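PDB 4JP0: insecticidal crystal protein Cry35Ab1 from Bacillus thuringiensis, which acts as one component of a binary insecticidal toxin, with Cry34Ab1 as its partner, against larvae of the western corn rootworm. Local coordinates for residues L221-K227 / E298-D304; D168-S172 / Q209-R213. Residues are numbered along the deposited sequence.

Interaction 1 (L221-K227 / E298-D304); sequences LRPHEKK and EIDNPTD
Strands 225-227 and 298-301 form an antiparallel ribbon, their axes 4.7 Å apart at closest and their directions 166° apart. Glu225-Asn301 and Lys227-Ile299 are hydrogen-bonded pairs, with Lys227 N to Ile299 O 2.9 Å, Ile299 N to Lys227 O 3.0 Å, Asn301 N to Glu225 O 2.9 Å and a weak Glu225 N to Asn301 O of 3.1 Å; Lys226-Asp300 between them is a non-hydrogen-bonded pair. Preceding this ladder, His224 takes a left-handed conformation (phi/psi 59/52) and shares Asn301 with Glu225, which makes a G1 beta bulge.

Asn301 (chi1 t) is the pivot. Its ND2 donates to Arg222 O at 2.9 Å and also to Gln305 O, while OD1 accepts from Thr303 N (3.2 Å), closing an Asx turn, and from Thr303 OG1 (2.7 Å). A carboxamide suits this place because it donates and accepts at once. Glu225 (chi1 p, chi2 t) folds back so that OE2 receives Arg222 N at 2.9 Å. On the Glu225 face, Leu221 (chi1 m, chi2 p) sets CD2 3.8 Å from Ile299 CG2, and Met307 touches both side chains. His224 (chi1 m) points its CA-to-CB bond away, yet its ring returns along Pro302-Asp304, Thr303 C over one face, CE1 3.5 Å from Pro302 O and NE2 3.6 Å from Asp304 CB. On the other face, extended Lys226 (chi1 m, then t throughout) brings NZ 3.7 Å from OD2 of Asp300 (chi1 t), a long salt bridge to be read cautiously, since that oxygen's position is less certain. Backbone and amide hydrogen bonds therefore fix the register, and the charged pair adds a looser electrostatic link.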
loop_
_atom_site.group_PDB
_atom_site.type_symbol
_atom_site.label_atom_id
_atom_site.label_comp_id
_atom_site.label_asym_id
_atom_site.label_seq_id
_atom_site.Cartn_x
_atom_site.Cartn_y
_atom_site.Cartn_z
ATOM N N LEU A 221 -22.087 28.525 -21.137
ATOM C CA LEU A 221 -23.358 29.117 -20.762
ATOM C C LEU A 221 -23.612 30.460 -21.410
ATOM O O LEU A 221 -22.722 31.315 -21.491
ATOM C CB LEU A 221 -23.466 29.293 -19.242
ATOM C CG LEU A 221 -23.504 27.991 -18.445
ATOM C CD1 LEU A 221 -22.110 27.571 -18.081
ATOM C CD2 LEU A 221 -24.357 28.147 -17.216
ATOM N N ARG A 222 -24.849 30.662 -21.832
ATOM C CA ARG A 222 -25.248 31.964 -22.328
ATOM C C ARG A 222 -25.678 32.817 -21.127
ATOM O O ARG A 222 -25.748 32.321 -20.008
ATOM C CB ARG A 222 -26.399 31.808 -23.337
ATOM C CG ARG A 222 -26.043 30.815 -24.449
ATOM C CD ARG A 222 -26.821 31.023 -25.752
ATOM N NE ARG A 222 -28.257 30.878 -25.589
ATOM C CZ ARG A 222 -29.111 30.991 -26.607
ATOM N NH1 ARG A 222 -28.638 31.217 -27.812
ATOM N NH2 ARG A 222 -30.417 30.886 -26.440
ATOM N N PRO A 223 -25.944 34.100 -21.344
ATOM C CA PRO A 223 -26.429 34.953 -20.255
ATOM C C PRO A 223 -27.703 34.426 -19.611
ATOM O O PRO A 223 -28.614 33.908 -20.281
ATOM C CB PRO A 223 -26.714 36.300 -20.955
ATOM C CG PRO A 223 -25.813 36.305 -22.135
ATOM C CD PRO A 223 -25.761 34.848 -22.604
ATOM N N HIS A 224 -27.738 34.533 -18.285
ATOM C CA HIS A 224 -28.952 34.302 -17.502
ATOM C C HIS A 224 -29.537 32.910 -17.673
ATOM O O HIS A 224 -30.714 32.751 -17.952
ATOM C CB HIS A 224 -30.013 35.383 -17.815
ATOM C CG HIS A 224 -29.597 36.777 -17.430
ATOM N ND1 HIS A 224 -29.326 37.144 -16.127
ATOM C CD2 HIS A 224 -29.387 37.886 -18.182
ATOM C CE1 HIS A 224 -28.980 38.422 -16.094
ATOM N NE2 HIS A 224 -29.011 38.895 -17.327
ATOM N N GLU A 225 -28.721 31.893 -17.488
ATOM C CA GLU A 225 -29.265 30.552 -17.604
ATOM C C GLU A 225 -28.508 29.602 -16.711
ATOM O O GLU A 225 -27.359 29.858 -16.369
ATOM C CB GLU A 225 -29.204 30.058 -19.050
ATOM C CG GLU A 225 -27.808 29.660 -19.527
ATOM C CD GLU A 225 -27.892 28.890 -20.841
ATOM O OE1 GLU A 225 -29.041 28.531 -21.194
ATOM O OE2 GLU A 225 -26.861 28.660 -21.523
ATOM N N LYS A 226 -29.189 28.523 -16.328
ATOM C CA LYS A 226 -28.599 27.432 -15.575
ATOM C C LYS A 226 -28.482 26.315 -16.594
ATOM O O LYS A 226 -29.298 26.205 -17.509
ATOM C CB LYS A 226 -29.541 26.955 -14.464
ATOM C CG LYS A 226 -30.183 28.060 -13.596
ATOM C CD LYS A 226 -30.866 27.407 -12.361
ATOM C CE LYS A 226 -31.152 28.397 -11.210
ATOM N NZ LYS A 226 -31.729 27.690 -10.004
ATOM N N LYS A 227 -27.475 25.475 -16.454
ATOM C CA LYS A 227 -27.317 24.389 -17.406
ATOM C C LYS A 227 -26.979 23.155 -16.621
ATOM O O LYS A 227 -26.122 23.190 -15.753
ATOM C CB LYS A 227 -26.204 24.714 -18.398
ATOM C CG LYS A 227 -26.504 24.287 -19.821
ATOM C CD LYS A 227 -25.315 24.532 -20.729
ATOM C CE LYS A 227 -25.733 24.579 -22.193
ATOM N NZ LYS A 227 -24.545 24.759 -23.082
ATOM N N GLU A 298 -25.004 21.124 -11.711
ATOM C CA GLU A 298 -25.624 22.263 -12.355
ATOM C C GLU A 298 -24.681 23.444 -12.267
ATOM O O GLU A 298 -23.936 23.554 -11.293
ATOM C CB GLU A 298 -26.937 22.597 -11.636
ATOM C CG GLU A 298 -28.094 22.858 -12.574
ATOM C CD GLU A 298 -29.292 23.509 -11.894
ATOM O OE1 GLU A 298 -29.138 24.077 -10.785
ATOM O OE2 GLU A 298 -30.388 23.465 -12.488
ATOM N N ILE A 299 -24.689 24.287 -13.304
ATOM C CA ILE A 299 -23.962 25.552 -13.293
ATOM C C ILE A 299 -24.973 26.649 -13.503
ATOM O O ILE A 299 -25.802 26.578 -14.416
ATOM C CB ILE A 299 -22.939 25.703 -14.436
ATOM C CG1 ILE A 299 -21.947 24.560 -14.487
ATOM C CG2 ILE A 299 -22.218 27.049 -14.299
ATOM C CD1 ILE A 299 -21.197 24.304 -13.186
ATOM N N ASP A 300 -24.890 27.675 -12.680
ATOM C CA ASP A 300 -25.790 28.810 -12.790
ATOM C C ASP A 300 -24.975 30.008 -13.268
ATOM O O ASP A 300 -23.870 30.209 -12.790
ATOM C CB ASP A 300 -26.362 29.101 -11.400
ATOM C CG ASP A 300 -27.696 29.812 -11.440
ATOM O OD1 ASP A 300 -27.916 30.674 -12.326
ATOM O OD2 ASP A 300 -28.593 29.574 -10.599
ATOM N N ASN A 301 -25.489 30.737 -14.264
ATOM C CA ASN A 301 -24.897 31.994 -14.735
ATOM C C ASN A 301 -25.933 33.118 -14.723
ATOM O O ASN A 301 -26.609 33.387 -15.733
ATOM C CB ASN A 301 -24.328 31.888 -16.140
ATOM C CG ASN A 301 -23.912 33.243 -16.674
ATOM O OD1 ASN A 301 -23.492 34.101 -15.911
ATOM N ND2 ASN A 301 -24.040 33.449 -17.971
ATOM N N PRO A 302 -26.018 33.802 -13.591
ATOM C CA PRO A 302 -27.023 34.843 -13.386
ATOM C C PRO A 302 -26.587 36.188 -13.900
ATOM O O PRO A 302 -27.086 37.192 -13.406
ATOM C CB PRO A 302 -27.129 34.932 -11.857
ATOM C CG PRO A 302 -25.958 34.205 -11.302
ATOM C CD PRO A 302 -25.127 33.652 -12.431
ATOM N N THR A 303 -25.671 36.237 -14.853
ATOM C CA THR A 303 -25.185 37.529 -15.305
ATOM C C THR A 303 -25.609 37.769 -16.745
ATOM O O THR A 303 -26.069 36.862 -17.419
ATOM C CB THR A 303 -23.667 37.561 -15.250
ATOM O OG1 THR A 303 -23.155 36.778 -16.335
ATOM C CG2 THR A 303 -23.146 36.831 -14.000
ATOM N N ASP A 304 -25.400 38.970 -17.250
ATOM C CA ASP A 304 -25.760 39.322 -18.614
ATOM C C ASP A 304 -24.656 39.055 -19.633
ATOM O O ASP A 304 -24.758 39.438 -20.759
ATOM C CB ASP A 304 -26.292 40.783 -18.636
ATOM C CG ASP A 304 -26.645 41.310 -20.032
ATOM O OD1 ASP A 304 -25.777 41.486 -20.832
ATOM O OD2 ASP A 304 -27.779 41.663 -20.313
#

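Interaction 2 (D168-S172 / Q209-R213); sequences DNGTS and QYWQR
Three hydrogen bonds of 2.9 Å join the loop 168-172 to strand 209-213: Arg213 N to Asn169 O, Thr171 N to Trp211 O, and Trp211 N to Thr171 OG1. The last is nearly linear (175°); with chi1 p the threonine hydroxyl stands in for a backbone carbonyl. The two segments run 168° apart, and Gly170 opposes Gln212 in a single backbone bridge, CA to CA 4.1 Å. Gly170 is almost fully extended (176/-171) and lies with its CA 3.1 Å from Trp211 O, where a CB would collide with that oxygen; glycine fits here for want of a side chain. Gln212 CA adds a CA-H...O contact to Asn169 O at 3.5 Å. Farther out, Thr171 O meets Tyr210 CB at 3.4 Å, and Thr171 OG1 lies 3.6 Å from Trp211 CB, at the indole edge. The buried indole (chi1 m) leads away, giving NE1 to Lys156 O and packing edge-to-face with Tyr158. This is an isolated antiparallel beta bridge, by which a loop segment is laid along a strand of the toxin_10 domain's antiparallel sheet.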
loop_
_atom_site.group_PDB
_atom_site.type_symbol
_atom_site.label_atom_id
_atom_site.label_comp_id
_atom_site.label_asym_id
_atom_site.label_seq_id
_atom_site.Cartn_x
_atom_site.Cartn_y
_atom_site.Cartn_z
ATOM N N ASP A 168 -5.110 24.860 -18.089
ATOM C CA ASP A 168 -4.429 23.596 -18.156
ATOM C C ASP A 168 -5.411 22.447 -17.927
ATOM O O ASP A 168 -6.431 22.615 -17.284
ATOM C CB ASP A 168 -3.351 23.523 -17.073
ATOM C CG ASP A 168 -2.140 24.380 -17.375
ATOM O OD1 ASP A 168 -1.992 24.872 -18.518
ATOM O OD2 ASP A 168 -1.265 24.598 -16.509
ATOM N N ASN A 169 -5.050 21.256 -18.389
ATOM C CA ASN A 169 -5.908 20.092 -18.213
ATOM C C ASN A 169 -5.706 19.409 -16.887
ATOM O O ASN A 169 -6.445 18.499 -16.548
ATOM C CB ASN A 169 -5.707 19.075 -19.347
ATOM C CG ASN A 169 -6.141 19.623 -20.697
ATOM O OD1 ASN A 169 -6.930 20.585 -20.767
ATOM N ND2 ASN A 169 -5.612 19.038 -21.779
ATOM N N GLY A 170 -4.668 19.802 -16.169
ATOM C CA GLY A 170 -4.395 19.198 -14.880
ATOM C C GLY A 170 -3.119 19.703 -14.273
ATOM O O GLY A 170 -2.541 20.676 -14.767
ATOM N N THR A 171 -2.686 19.074 -13.190
ATOM C CA THR A 171 -1.399 19.405 -12.590
ATOM C C THR A 171 -0.469 18.197 -12.579
ATOM O O THR A 171 -0.895 17.095 -12.843
ATOM C CB THR A 171 -1.526 19.913 -11.152
ATOM O OG1 THR A 171 -2.195 18.934 -10.324
ATOM C CG2 THR A 171 -2.365 21.236 -11.094
ATOM N N SER A 172 0.790 18.406 -12.212
ATOM C CA SER A 172 1.748 17.293 -12.291
ATOM C C SER A 172 1.663 16.352 -11.112
ATOM O O SER A 172 1.429 16.792 -10.014
ATOM C CB SER A 172 3.156 17.844 -12.435
ATOM O OG SER A 172 3.198 18.570 -13.662
ATOM N N GLN A 209 -0.714 11.989 -6.290
ATOM C CA GLN A 209 -1.974 12.707 -6.479
ATOM C C GLN A 209 -1.703 13.919 -7.364
ATOM O O GLN A 209 -0.560 14.381 -7.461
ATOM C CB GLN A 209 -2.623 13.102 -5.159
ATOM C CG GLN A 209 -3.159 11.911 -4.377
ATOM C CD GLN A 209 -3.751 12.323 -3.043
ATOM O OE1 GLN A 209 -3.192 13.170 -2.348
ATOM N NE2 GLN A 209 -4.881 11.711 -2.672
ATOM N N TYR A 210 -2.747 14.377 -8.040
ATOM C CA TYR A 210 -2.695 15.514 -8.937
ATOM C C TYR A 210 -4.127 15.831 -9.361
ATOM O O TYR A 210 -5.036 15.031 -9.131
ATOM C CB TYR A 210 -1.846 15.206 -10.175
ATOM C CG TYR A 210 -2.179 13.914 -10.893
ATOM C CD1 TYR A 210 -2.992 13.903 -12.023
ATOM C CD2 TYR A 210 -1.638 12.703 -10.468
ATOM C CE1 TYR A 210 -3.269 12.685 -12.703
ATOM C CE2 TYR A 210 -1.897 11.525 -11.139
ATOM C CZ TYR A 210 -2.696 11.512 -12.238
ATOM O OH TYR A 210 -2.927 10.294 -12.848
ATOM N N TRP A 211 -4.326 16.991 -9.965
ATOM C CA TRP A 211 -5.627 17.367 -10.483
ATOM C C TRP A 211 -5.697 17.025 -11.980
ATOM O O TRP A 211 -4.679 17.065 -12.663
ATOM C CB TRP A 211 -5.817 18.878 -10.306
ATOM C CG TRP A 211 -5.946 19.322 -8.873
ATOM C CD1 TRP A 211 -4.970 19.874 -8.080
ATOM C CD2 TRP A 211 -7.130 19.258 -8.063
ATOM N NE1 TRP A 211 -5.483 20.175 -6.837
ATOM C CE2 TRP A 211 -6.803 19.794 -6.794
ATOM C CE3 TRP A 211 -8.456 18.852 -8.301
ATOM C CZ2 TRP A 211 -7.737 19.902 -5.756
ATOM C CZ3 TRP A 211 -9.404 18.951 -7.235
ATOM C CH2 TRP A 211 -9.032 19.472 -6.001
ATOM N N GLN A 212 -6.911 16.714 -12.464
ATOM C CA GLN A 212 -7.210 16.420 -13.854
ATOM C C GLN A 212 -8.646 16.861 -14.199
ATOM O O GLN A 212 -9.553 16.678 -13.405
ATOM C CB GLN A 212 -7.092 14.905 -14.103
ATOM C CG GLN A 212 -7.240 14.485 -15.556
ATOM C CD GLN A 212 -6.996 12.978 -15.745
ATOM O OE1 GLN A 212 -7.906 12.232 -16.145
ATOM N NE2 GLN A 212 -5.783 12.529 -15.439
ATOM N N ARG A 213 -8.829 17.427 -15.388
ATOM C CA ARG A 213 -10.128 17.849 -15.889
ATOM C C ARG A 213 -11.133 16.711 -15.779
ATOM O O ARG A 213 -10.811 15.579 -16.074
ATOM C CB ARG A 213 -9.958 18.266 -17.363
ATOM C CG ARG A 213 -11.222 18.291 -18.207
ATOM C CD ARG A 213 -10.957 18.589 -19.697
ATOM N NE ARG A 213 -11.976 17.990 -20.558
ATOM C CZ ARG A 213 -12.239 18.386 -21.802
ATOM N NH1 ARG A 213 -11.561 19.403 -22.336
ATOM N NH2 ARG A 213 -13.182 17.773 -22.515
#

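In the fold
One segment of each contact comes from successive strands: 202-221, which carries 209-213, leads through the short loop 222-224 into strand 225-234. Their centres are 26 Å apart and their nearest atoms about 13 Å, so they do not touch. Interaction 1 is partly buried and joins two strands of a ribbon, whose end is tied to strand 307-323 through Leu221 and Met307 and meets the C-terminal helices through Thr303. Interaction 2 is a surface contact of half the buried area, pairing strand 202-221 with a loop. Asparagine organises the first and threonine the second, but only the first adds a salt bridge across its segments. Strand 307-323 borders both.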